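Local coordinates for protein putative carbohydrate-active enzyme (Uncultured organism, PDB 5WH8) that probably hydrolyses O-glycosidic bonds of cellulose-type polysaccharides, this chain being the family 5 glycoside hydrolase part of a longer multi-modular cellulase, at residues Y2-L14 against D95-D107. Numbering follows the deposited sequence. Where two conformers were deposited one is given.
Sequences YPEGSPVYHNGKL and DICAKLGIYCIID. With EDO (1,2-ethanediol), chain B.
A98, in the last turn of helix 83-100, presents its carbonyl O to the edge of the Y2 ring, 3.5 Å from Y2 CD1, while V8 CG1 lies over the centre of one face of that ring, 3.5 Å above its plane. One residue on, K99 O meets P3 CG at 3.3 Å, so the proline lies against the helix C-terminus. G101 closes this end as a Schellman motif with positive phi, and its CA packs against S6 OG, whose hydroxyl donates a hydrogen bond to P3 O and weakly accepts from Y9 N, capping helix 7-11 from its N-cap position. G101 O then accepts from V8 N (3.0 Å, 160°), the donor standing above the carbonyl plane. I102 CG2 runs alongside P7 CG. Y103 opens strand 103-109 and, with CG anti to the carbonyl carbon (chi1 -66°), sends its ring between V8 and L14: V8 CG2 sits over the ring centre at 3.6 Å, a CH-pi contact, and L14 CD1 over the opposite face, nearer the rim. Y103 OH donates to an in-plane lone pair of G12 O (2.7 Å), which fixes the ring's outer end. O2 of an ethanediol, probably from crystallisation, accepts from L14 N near the Y103 ring plane. The N-terminal segment thus packs against the helix-to-strand (αβ) loop leading into the third strand of the TIM barrel, at that strand's N-terminal end.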
ATOM      1  N   TYR A   2     -17.904   0.442 -11.967  1.00 24.01           N
ATOM      2  CA  TYR A   2     -17.411  -0.478 -10.950  1.00 20.82           C
ATOM      3  C   TYR A   2     -18.532  -1.425 -10.498  1.00 19.09           C
ATOM      4  O   TYR A   2     -19.705  -1.037 -10.445  1.00 21.19           O
ATOM      5  CB  TYR A   2     -16.824   0.313  -9.771  1.00 17.88           C
ATOM      6  CG  TYR A   2     -15.588   1.124 -10.143  1.00 17.33           C
ATOM      7  CD1 TYR A   2     -14.345   0.515 -10.272  1.00 14.51           C
ATOM      8  CD2 TYR A   2     -15.656   2.496 -10.344  1.00 21.86           C
ATOM      9  CE1 TYR A   2     -13.203   1.243 -10.597  1.00 21.44           C
ATOM     10  CE2 TYR A   2     -14.515   3.236 -10.686  1.00 21.02           C
ATOM     11  CZ  TYR A   2     -13.292   2.595 -10.803  1.00 24.71           C
ATOM     12  OH  TYR A   2     -12.148   3.296 -11.131  1.00 26.48           O
ATOM     13  N   PRO A   3     -18.181  -2.679 -10.164  1.00 16.30           N
ATOM     14  CA  PRO A   3     -19.247  -3.643  -9.878  1.00 16.37           C
ATOM     15  C   PRO A   3     -20.046  -3.310  -8.606  1.00 17.65           C
ATOM     16  O   PRO A   3     -19.504  -2.880  -7.566  1.00 13.98           O
ATOM     17  CB  PRO A   3     -18.494  -4.968  -9.753  1.00 19.83           C
ATOM     18  CG  PRO A   3     -17.058  -4.584  -9.503  1.00 14.84           C
ATOM     19  CD  PRO A   3     -16.850  -3.314 -10.202  1.00 15.46           C
ATOM     20  N   GLU A   4     -21.355  -3.515  -8.710  1.00 18.80           N
ATOM     21  CA  GLU A   4     -22.261  -3.303  -7.585  1.00 15.84           C
ATOM     22  C   GLU A   4     -21.788  -4.006  -6.322  1.00 15.37           C
ATOM     23  O   GLU A   4     -21.410  -5.176  -6.332  1.00 16.06           O
ATOM     24  CB  GLU A   4     -23.672  -3.776  -7.965  1.00 21.70           C
ATOM     25  CG  GLU A   4     -24.307  -2.902  -9.025  1.00 24.40           C
ATOM     26  CD  GLU A   4     -25.611  -3.457  -9.582  1.00 43.49           C
ATOM     27  OE1 GLU A   4     -25.828  -4.689  -9.517  1.00 50.47           O
ATOM     28  OE2 GLU A   4     -26.421  -2.656 -10.097  1.00 52.96           O
ATOM     29  N   GLY A   5     -21.817  -3.273  -5.212  1.00 14.11           N
ATOM     30  CA  GLY A   5     -21.522  -3.845  -3.918  1.00 15.79           C
ATOM     31  C   GLY A   5     -20.042  -3.893  -3.590  1.00 15.26           C
ATOM     32  O   GLY A   5     -19.666  -4.307  -2.485  1.00 18.46           O
ATOM     33  N   SER A   6     -19.196  -3.444  -4.514  1.00 12.02           N
ATOM     34  CA  SER A   6     -17.746  -3.490  -4.291  1.00 12.10           C
ATOM     35  C   SER A   6     -17.258  -2.292  -3.484  1.00 11.16           C
ATOM     36  O   SER A   6     -17.951  -1.269  -3.423  1.00 12.20           O
ATOM     37  CB  SER A   6     -16.993  -3.543  -5.629  1.00 13.23           C
ATOM     38  OG  SER A   6     -17.160  -2.352  -6.389  1.00 13.75           O
ATOM     39  N   PRO A   7     -16.061  -2.399  -2.880  1.00 11.24           N
ATOM     40  CA  PRO A   7     -15.519  -1.266  -2.114  1.00 14.39           C
ATOM     41  C   PRO A   7     -15.456   0.055  -2.900  1.00 10.76           C
ATOM     42  O   PRO A   7     -15.773   1.115  -2.358  1.00 12.25           O
ATOM     43  CB  PRO A   7     -14.113  -1.768  -1.709  1.00 12.97           C
ATOM     44  CG  PRO A   7     -14.312  -3.286  -1.557  1.00 11.65           C
ATOM     45  CD  PRO A   7     -15.254  -3.632  -2.710  1.00 13.23           C
ATOM     46  N   VAL A   8     -15.089   0.027  -4.179  1.00 10.27           N
ATOM     47  CA  VAL A   8     -14.969   1.274  -4.949  1.00 10.86           C
ATOM     48  C   VAL A   8     -16.371   1.781  -5.346  1.00 12.92           C
ATOM     49  O   VAL A   8     -16.616   2.981  -5.394  1.00 12.94           O
ATOM     50  CB  VAL A   8     -14.078   1.109  -6.215  1.00 11.61           C
ATOM     51  CG1 VAL A   8     -14.035   2.414  -7.030  1.00 13.52           C
ATOM     52  CG2 VAL A   8     -12.673   0.651  -5.831  1.00 11.73           C
ATOM     53  N   TYR A   9     -17.294   0.865  -5.619  1.00 11.25           N
ATOM     54  CA  TYR A   9     -18.690   1.246  -5.825  1.00 13.83           C
ATOM     55  C   TYR A   9     -19.251   2.033  -4.616  1.00 12.32           C
ATOM     56  O   TYR A   9     -19.967   3.060  -4.786  1.00 14.19           O
ATOM     57  CB  TYR A   9     -19.507  -0.013  -6.095  1.00 11.29           C
ATOM     58  CG  TYR A   9     -20.975   0.235  -6.327  1.00 13.83           C
ATOM     59  CD1 TYR A   9     -21.863   0.282  -5.269  1.00 13.87           C
ATOM     60  CD2 TYR A   9     -21.469   0.430  -7.614  1.00 16.55           C
ATOM     61  CE1 TYR A   9     -23.239   0.513  -5.487  1.00 17.85           C
ATOM     62  CE2 TYR A   9     -22.821   0.660  -7.840  1.00 23.39           C
ATOM     63  CZ  TYR A   9     -23.698   0.697  -6.777  1.00 22.99           C
ATOM     64  OH  TYR A   9     -25.042   0.935  -7.029  1.00 22.90           O
ATOM     65  N   HIS A  10     -18.932   1.558  -3.412  1.00 11.69           N
ATOM     66  CA  HIS A  10     -19.445   2.152  -2.183  1.00 12.27           C
ATOM     67  C   HIS A  10     -18.820   3.500  -1.842  1.00 19.67           C
ATOM     68  O   HIS A  10     -19.505   4.370  -1.291  1.00 16.03           O
ATOM     69  CB  HIS A  10     -19.241   1.191  -1.007  1.00 12.77           C
ATOM     70  CG  HIS A  10     -20.227   0.067  -0.962  1.00 13.52           C
ATOM     71  ND1 HIS A  10     -21.587   0.284  -0.972  1.00 18.74           N
ATOM     72  CD2 HIS A  10     -20.060  -1.278  -0.893  1.00 18.27           C
ATOM     73  CE1 HIS A  10     -22.216  -0.879  -0.920  1.00 21.39           C
ATOM     74  NE2 HIS A  10     -21.314  -1.842  -0.875  1.00 18.91           N
ATOM     75  N   ASN A  11     -17.533   3.682  -2.148  1.00 12.48           N
ATOM     76  CA  ASN A  11     -16.813   4.861  -1.664  1.00 11.62           C
ATOM     77  C   ASN A  11     -16.296   5.817  -2.738  1.00 11.71           C
ATOM     78  O   ASN A  11     -15.979   6.965  -2.440  1.00 13.36           O
ATOM     79  CB  ASN A  11     -15.637   4.426  -0.789  1.00 12.69           C
ATOM     80  CG  ASN A  11     -16.075   3.684   0.431  1.00 14.94           C
ATOM     81  OD1 ASN A  11     -16.605   4.267   1.368  1.00 16.58           O
ATOM     82  ND2 ASN A  11     -15.825   2.379   0.449  1.00 15.54           N
ATOM     83  N   GLY A  12     -16.214   5.370  -3.981  1.00 13.15           N
ATOM     84  CA  GLY A  12     -15.810   6.244  -5.074  1.00 14.69           C
ATOM     85  C   GLY A  12     -14.403   6.794  -4.957  1.00 16.72           C
ATOM     86  O   GLY A  12     -13.507   6.141  -4.407  1.00 13.38           O
ATOM     87  N   LYS A  13     -14.189   7.995  -5.486  1.00 13.21           N
ATOM     88  CA  LYS A  13     -12.869   8.625  -5.417  1.00 11.52           C
ATOM     89  C   LYS A  13     -12.600   9.153  -4.012  1.00 14.09           C
ATOM     90  O   LYS A  13     -13.318  10.010  -3.511  1.00 14.75           O
ATOM     91  CB  LYS A  13     -12.745   9.763  -6.433  1.00 15.40           C
ATOM     92  CG  LYS A  13     -11.334  10.330  -6.554  1.00 20.34           C
ATOM     93  CD  LYS A  13     -11.261  11.206  -7.802  1.00 34.52           C
ATOM     94  CE  LYS A  13      -9.849  11.602  -8.174  1.00 42.88           C
ATOM     95  NZ  LYS A  13      -9.804  12.024  -9.608  1.00 25.03           N
ATOM     96  N   LEU A  14     -11.566   8.607  -3.375  1.00 12.64           N
ATOM     97  CA  LEU A  14     -11.175   8.994  -2.018  1.00 12.92           C
ATOM     98  C   LEU A  14     -10.339  10.288  -2.046  1.00 11.15           C
ATOM     99  O   LEU A  14      -9.649  10.581  -3.037  1.00 12.61           O
ATOM    100  CB  LEU A  14     -10.373   7.867  -1.341  1.00 11.38           C
ATOM    101  CG  LEU A  14     -10.967   6.465  -1.433  1.00 10.13           C
ATOM    102  CD1 LEU A  14     -10.004   5.401  -0.840  1.00 13.73           C
ATOM    103  CD2 LEU A  14     -12.355   6.428  -0.761  1.00 14.69           C
ATOM    104  N   ASP A  95      -5.999  -2.830 -13.909  0.51 12.74           N
ATOM    105  CA  ASP A  95      -7.276  -3.083 -14.571  0.51 13.42           C
ATOM    106  C   ASP A  95      -8.050  -4.234 -13.904  0.51 11.86           C
ATOM    107  O   ASP A  95      -9.284  -4.180 -13.795  0.51 12.78           O
ATOM    108  CB  ASP A  95      -7.068  -3.393 -16.060  0.51 17.02           C
ATOM    109  CG  ASP A  95      -6.562  -2.197 -16.855  0.51 16.81           C
ATOM    110  OD1 ASP A  95      -6.839  -1.033 -16.484  0.51 16.85           O
ATOM    111  OD2 ASP A  95      -5.897  -2.432 -17.888  0.51 19.07           O
ATOM    112  N   ILE A  96      -7.343  -5.272 -13.457  1.00 12.35           N
ATOM    113  CA  ILE A  96      -7.995  -6.371 -12.736  1.00 10.25           C
ATOM    114  C   ILE A  96      -8.623  -5.817 -11.464  1.00  8.96           C
ATOM    115  O   ILE A  96      -9.783  -6.123 -11.166  1.00 12.48           O
ATOM    116  CB  ILE A  96      -7.014  -7.516 -12.407  1.00 12.57           C
ATOM    117  CG1 ILE A  96      -6.678  -8.280 -13.692  1.00 15.95           C
ATOM    118  CG2 ILE A  96      -7.592  -8.502 -11.386  1.00 10.42           C
ATOM    119  CD1 ILE A  96      -5.417  -9.100 -13.578  1.00 15.72           C
ATOM    120  N   CYS A  97      -7.909  -4.950 -10.740  1.00 10.38           N
ATOM    121  CA  CYS A  97      -8.503  -4.346  -9.539  1.00 10.69           C
ATOM    122  C   CYS A  97      -9.737  -3.520  -9.882  1.00 10.08           C
ATOM    123  O   CYS A  97     -10.715  -3.534  -9.134  1.00 12.44           O
ATOM    124  CB  CYS A  97      -7.491  -3.466  -8.805  1.00 11.47           C
ATOM    125  SG  CYS A  97      -6.154  -4.422  -8.004  1.00 14.08           S
ATOM    126  N   ALA A  98      -9.691  -2.779 -10.991  1.00 11.47           N
ATOM    127  CA  ALA A  98     -10.860  -2.001 -11.426  1.00 13.76           C
ATOM    128  C   ALA A  98     -12.062  -2.902 -11.697  1.00 12.90           C
ATOM    129  O   ALA A  98     -13.187  -2.578 -11.299  1.00 13.21           O
ATOM    130  CB  ALA A  98     -10.544  -1.183 -12.665  1.00 16.24           C
ATOM    131  N   LYS A  99     -11.829  -4.011 -12.393  1.00 13.53           N
ATOM    132  CA  LYS A  99     -12.904  -4.940 -12.745  1.00 14.60           C
ATOM    133  C   LYS A  99     -13.559  -5.552 -11.511  1.00 13.66           C
ATOM    134  O   LYS A  99     -14.750  -5.886 -11.542  1.00 14.42           O
ATOM    135  CB  LYS A  99     -12.374  -6.051 -13.656  1.00 18.51           C
ATOM    136  CG  LYS A  99     -12.116  -5.589 -15.090  1.00 32.88           C
ATOM    137  CD  LYS A  99     -11.514  -6.709 -15.937  1.00 37.91           C
ATOM    138  CE  LYS A  99     -11.572  -6.390 -17.431  1.00 43.62           C
ATOM    139  NZ  LYS A  99     -11.201  -4.977 -17.728  1.00 49.20           N
ATOM    140  N   LEU A 100     -12.780  -5.692 -10.431  1.00 11.42           N
ATOM    141  CA  LEU A 100     -13.261  -6.232  -9.158  1.00 11.46           C
ATOM    142  C   LEU A 100     -13.759  -5.161  -8.190  1.00 12.15           C
ATOM    143  O   LEU A 100     -14.311  -5.499  -7.154  1.00 12.77           O
ATOM    144  CB  LEU A 100     -12.142  -7.043  -8.476  1.00 12.67           C
ATOM    145  CG  LEU A 100     -11.729  -8.316  -9.222  1.00 12.45           C
ATOM    146  CD1 LEU A 100     -10.414  -8.871  -8.656  1.00 12.47           C
ATOM    147  CD2 LEU A 100     -12.824  -9.387  -9.145  1.00 16.12           C
ATOM    148  N   GLY A 101     -13.588  -3.885  -8.530  1.00 11.18           N
ATOM    149  CA  GLY A 101     -14.017  -2.792  -7.672  1.00 10.81           C
ATOM    150  C   GLY A 101     -13.246  -2.685  -6.368  1.00 11.25           C
ATOM    151  O   GLY A 101     -13.848  -2.401  -5.329  1.00 10.21           O
ATOM    152  N   ILE A 102     -11.934  -2.918  -6.400  1.00  9.61           N
ATOM    153  CA  ILE A 102     -11.093  -2.629  -5.231  1.00 10.19           C
ATOM    154  C   ILE A 102     -10.035  -1.582  -5.528  1.00 10.24           C
ATOM    155  O   ILE A 102      -9.626  -1.378  -6.687  1.00 11.25           O
ATOM    156  CB  ILE A 102     -10.377  -3.882  -4.667  1.00 10.52           C
ATOM    157  CG1 ILE A 102      -9.524  -4.592  -5.720  1.00 10.06           C
ATOM    158  CG2 ILE A 102     -11.428  -4.844  -4.040  1.00 11.20           C
ATOM    159  CD1 ILE A 102      -8.548  -5.601  -5.092  1.00 13.69           C
ATOM    160  N   TYR A 103      -9.589  -0.929  -4.473  1.00  9.57           N
ATOM    161  CA  TYR A 103      -8.556   0.097  -4.587  1.00  8.95           C
ATOM    162  C   TYR A 103      -7.199  -0.576  -4.878  1.00  9.76           C
ATOM    163  O   TYR A 103      -6.967  -1.750  -4.547  1.00  8.95           O
ATOM    164  CB  TYR A 103      -8.537   0.981  -3.309  1.00  8.83           C
ATOM    165  CG  TYR A 103      -9.818   1.771  -3.189  1.00  8.89           C
ATOM    166  CD1 TYR A 103      -9.977   2.971  -3.883  1.00  8.86           C
ATOM    167  CD2 TYR A 103     -10.911   1.271  -2.484  1.00 10.61           C
ATOM    168  CE1 TYR A 103     -11.164   3.657  -3.847  1.00 11.58           C
ATOM    169  CE2 TYR A 103     -12.097   1.965  -2.430  1.00  9.54           C
ATOM    170  CZ  TYR A 103     -12.212   3.152  -3.117  1.00  9.82           C
ATOM    171  OH  TYR A 103     -13.423   3.805  -3.068  1.00 11.36           O
ATOM    172  N   CYS A 104      -6.313   0.169  -5.536  1.00  7.25           N
ATOM    173  CA  CYS A 104      -5.027  -0.366  -5.968  1.00  7.64           C
ATOM    174  C   CYS A 104      -3.925   0.622  -5.658  1.00 10.03           C
ATOM    175  O   CYS A 104      -3.946   1.738  -6.179  1.00 11.93           O
ATOM    176  CB  CYS A 104      -5.054  -0.679  -7.463  1.00 11.26           C
ATOM    177  SG  CYS A 104      -3.550  -1.408  -8.118  1.00 14.16           S
ATOM    178  N   ILE A 105      -2.954   0.199  -4.852  1.00  9.23           N
ATOM    179  CA  ILE A 105      -1.765   1.016  -4.594  1.00  7.19           C
ATOM    180  C   ILE A 105      -0.664   0.609  -5.550  1.00  9.16           C
ATOM    181  O   ILE A 105      -0.276  -0.573  -5.584  1.00 10.19           O
ATOM    182  CB  ILE A 105      -1.236   0.871  -3.159  1.00  9.65           C
ATOM    183  CG1 ILE A 105      -2.290   1.284  -2.138  1.00 10.02           C
ATOM    184  CG2 ILE A 105      -0.003   1.733  -2.970  1.00 10.21           C
ATOM    185  CD1 ILE A 105      -1.908   0.987  -0.687  1.00 11.51           C
ATOM    186  N   ILE A 106      -0.181   1.584  -6.324  1.00  8.48           N
ATOM    187  CA  ILE A 106       1.014   1.448  -7.145  1.00  7.34           C
ATOM    188  C   ILE A 106       2.175   1.894  -6.277  1.00  7.59           C
ATOM    189  O   ILE A 106       2.295   3.095  -5.955  1.00  9.45           O
ATOM    190  CB  ILE A 106       0.909   2.303  -8.432  1.00 10.69           C
ATOM    191  CG1 ILE A 106      -0.306   1.859  -9.258  1.00 11.81           C
ATOM    192  CG2 ILE A 106       2.200   2.200  -9.254  1.00 11.49           C
ATOM    193  CD1 ILE A 106      -0.547   2.686 -10.536  1.00 13.58           C
ATOM    194  N   ASP A 107       2.995   0.933  -5.850  1.00  8.53           N
ATOM    195  CA  ASP A 107       4.077   1.208  -4.882  1.00  7.62           C
ATOM    196  C   ASP A 107       5.462   1.113  -5.535  1.00  8.05           C
ATOM    197  O   ASP A 107       5.903   0.036  -5.961  1.00  8.17           O
ATOM    198  CB  ASP A 107       3.911   0.230  -3.702  1.00  8.69           C
ATOM    199  CG  ASP A 107       5.188  -0.018  -2.911  1.00 10.19           C
ATOM    200  OD1 ASP A 107       6.040   0.885  -2.748  1.00  9.53           O
ATOM    201  OD2 ASP A 107       5.315  -1.171  -2.419  1.00 10.55           O
TER
HETATM  202  C1  EDO B 401      -7.894   8.127  -4.953  1.00 14.78           C
HETATM  203  O1  EDO B 401      -6.477   8.169  -4.977  1.00 14.44           O
HETATM  204  C2  EDO B 401      -8.342   6.753  -4.496  1.00 12.99           C
HETATM  205  O2  EDO B 401      -9.753   6.692  -4.635  1.00 14.42           O